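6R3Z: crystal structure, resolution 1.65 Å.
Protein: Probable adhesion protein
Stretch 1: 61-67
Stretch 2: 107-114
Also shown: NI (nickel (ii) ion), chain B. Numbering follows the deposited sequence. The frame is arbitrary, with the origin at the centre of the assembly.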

# COMPACT_ATOMS: atom_id res chain seq x y z
N LEU A 61 -9.25 7.94 4.96
CA LEU A 61 -7.91 7.84 5.54
C LEU A 61 -7.43 6.41 5.74
O LEU A 61 -8.21 5.53 6.11
N ASN A 62 -6.12 6.21 5.55
CA ASN A 62 -5.45 4.96 5.88
C ASN A 62 -5.52 4.94 7.43
O ASN A 62 -5.92 3.92 8.02
N GLY A 63 -5.19 6.08 8.05
CA GLY A 63 -5.31 6.31 9.49
C GLY A 63 -4.58 5.39 10.44
O GLY A 63 -4.84 5.42 11.66
N VAL A 64 -3.65 4.57 9.93
CA VAL A 64 -2.89 3.64 10.78
C VAL A 64 -1.37 3.88 10.69
O VAL A 64 -0.58 3.06 11.17
N GLY A 65 -0.99 5.01 10.11
CA GLY A 65 0.42 5.40 10.04
C GLY A 65 0.94 5.81 8.68
O GLY A 65 2.08 6.27 8.59
N HIS A 66 0.14 5.62 7.60
CA HIS A 66 0.64 6.01 6.28
C HIS A 66 0.10 7.34 5.74
O HIS A 66 0.47 7.74 4.64
N ASP A 67 -0.72 8.05 6.51
CA ASP A 67 -1.17 9.36 6.03
C ASP A 67 -1.40 10.34 7.19
O ASP A 67 -2.40 11.06 7.23
N VAL A 107 6.19 -1.56 16.10
CA VAL A 107 5.41 -0.50 15.47
C VAL A 107 4.37 -1.20 14.58
O VAL A 107 4.72 -2.18 13.91
N VAL A 108 3.10 -0.76 14.62
CA VAL A 108 2.06 -1.36 13.76
C VAL A 108 2.42 -1.01 12.30
O VAL A 108 2.70 0.16 11.99
N ASN A 109 2.45 -2.02 11.42
CA ASN A 109 2.79 -1.82 10.02
C ASN A 109 1.59 -1.13 9.31
O ASN A 109 0.51 -1.71 9.24
N PRO A 110 1.77 0.08 8.76
CA PRO A 110 0.62 0.78 8.15
C PRO A 110 0.30 0.41 6.70
O PRO A 110 -0.64 0.98 6.14
N HIS A 111 1.09 -0.49 6.07
CA HIS A 111 0.93 -0.87 4.64
C HIS A 111 -0.16 -1.92 4.39
O HIS A 111 0.06 -2.85 3.60
N THR A 112 -1.32 -1.76 5.05
CA THR A 112 -2.46 -2.70 4.93
C THR A 112 -2.97 -2.77 3.48
O THR A 112 -3.48 -3.83 3.05
N PHE A 113 -2.81 -1.65 2.71
CA PHE A 113 -3.25 -1.60 1.30
C PHE A 113 -2.45 -2.56 0.40
O PHE A 113 -2.89 -2.85 -0.70
N LEU A 114 -1.29 -3.05 0.86
CA LEU A 114 -0.53 -4.00 0.05
C LEU A 114 -0.85 -5.45 0.46
O LEU A 114 0.03 -6.23 0.76

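Two loops, neither with regular helix or strand here, are held together by a shared nickel ion, one direct hydrogen bond and a small apolar patch around P110. The nearest CA atoms across the stretches are those of G65 and P110, 5.0 Å apart.

The histidine conformations suit a shared nickel ion. H66 points toward the other stretch, with chi1 at -136°, between the standard wells, and chi2 at -58°; this brings its NE2 to 2.3 Å from NI. H111 starts from a CA-to-CB bond directed away, yet chi1 m and chi2 of 89° carry its ring back so that NE2 lies 2.2 Å from the same ion. Four atoms from elsewhere in the structure complete the set of ligands. H66 NE2 and H111 NE2 are 3.0 Å apart because both bind the metal, not because they hydrogen-bond. The H111 ring is also steadied from behind: N109 OD1, placed by a t rotamer, accepts from H111 ND1 at 2.8 Å and from H111 N at 3.0 Å. Binding ND1 in this way leaves NE2 free for nickel.

The aromatic rings pack in two offset edge-to-face pairs. The edge of H66 meets the face of H111, with planes at 78°, while F113, at chi1 p and chi2 90°, turns its own edge toward the face of H66, with CZ 3.8 Å from H66 CD2. F113 sits inside the type I turn from H111 to L114, closed by L114 N to H111 O at 3.1 Å.

N62 is the polar organiser. With chi1 t and chi2 of -94°, its amide spans both loops: ND2 donates to P110 O at 3.1 Å, while OD1 stays within its own loop, accepting from V64 N at 3.2 Å and H66 N at 2.9 Å. D67, in p, braces the same loop, its OD2 accepting from N62 N at 2.8 Å and its OD1 from G63 N at 2.9 Å.

P110 is the apolar wedge. Its ring is C-gamma endo; its CB lies 3.5 Å from H66 N and 4.2 Å from V64 CG2; V64, in m, also brings CG2 to 4.4 Å from T112 CG2. G65 allows this closeness: an ideal CB there would lie 3.0 Å from P110 CB and would also jam against the preceding carbonyl. At this side, a water donates to V64 O and to V108 O, 2.8 Å from its oxygen in each case, bridging two carbonyls that cannot bond to each other.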

# COMPACT_ATOMS: atom_id res chain seq x y z
CB LEU A 61 -7.86 8.52 6.93
CG LEU A 61 -8.07 10.03 7.05
CD1 LEU A 61 -7.88 10.47 8.50
CD2 LEU A 61 -7.13 10.81 6.17
CB ASN A 62 -3.99 5.00 5.36
CG ASN A 62 -3.08 4.00 6.04
OD1 ASN A 62 -2.40 4.33 7.02
ND2 ASN A 62 -3.07 2.75 5.56
CB VAL A 64 -3.27 2.16 10.54
CG1 VAL A 64 -4.69 1.88 11.05
CG2 VAL A 64 -3.10 1.74 9.07
CB HIS A 66 0.48 4.91 5.21
CG HIS A 66 1.72 4.77 4.37
ND1 HIS A 66 2.23 5.84 3.65
CD2 HIS A 66 2.59 3.73 4.25
CE1 HIS A 66 3.34 5.41 3.09
NE2 HIS A 66 3.60 4.15 3.42
CB ASP A 67 -2.38 9.26 5.07
CG ASP A 67 -3.60 8.55 5.60
OD1 ASP A 67 -3.60 8.16 6.80
OD2 ASP A 67 -4.54 8.34 4.81
CB VAL A 107 6.29 0.48 14.62
CG1 VAL A 107 5.48 1.70 14.16
CG2 VAL A 107 7.55 0.93 15.37
CB VAL A 108 0.63 -0.90 14.16
CG1 VAL A 108 -0.35 -1.05 13.01
CG2 VAL A 108 0.14 -1.65 15.40
CB ASN A 109 3.18 -3.13 9.32
CG ASN A 109 3.82 -2.90 7.96
OD1 ASN A 109 3.39 -2.03 7.17
ND2 ASN A 109 4.86 -3.67 7.64
CB PRO A 110 1.03 2.25 8.27
CG PRO A 110 2.53 2.23 8.12
CD PRO A 110 2.99 0.92 8.75
CB HIS A 111 2.28 -1.32 4.06
CG HIS A 111 3.34 -0.28 4.15
ND1 HIS A 111 4.17 -0.20 5.27
CD2 HIS A 111 3.72 0.67 3.26
CE1 HIS A 111 5.00 0.80 5.03
NE2 HIS A 111 4.76 1.36 3.83
CB THR A 112 -3.59 -2.28 5.87
OG1 THR A 112 -4.06 -0.98 5.47
CG2 THR A 112 -3.16 -2.28 7.36
CB PHE A 113 -3.21 -0.17 0.74
CG PHE A 113 -1.95 0.59 1.09
CD1 PHE A 113 -0.84 0.55 0.24
CD2 PHE A 113 -1.87 1.35 2.25
CE1 PHE A 113 0.32 1.26 0.55
CE2 PHE A 113 -0.69 2.05 2.57
CZ PHE A 113 0.40 1.99 1.72
CB LEU A 114 0.98 -3.70 0.02
CG LEU A 114 1.35 -2.30 -0.53
CD1 LEU A 114 2.79 -1.96 -0.23
CD2 LEU A 114 1.05 -2.17 -2.00
NI NI B . 5.65 3.23 3.08
O HOH W 1 2.01 2.83 12.25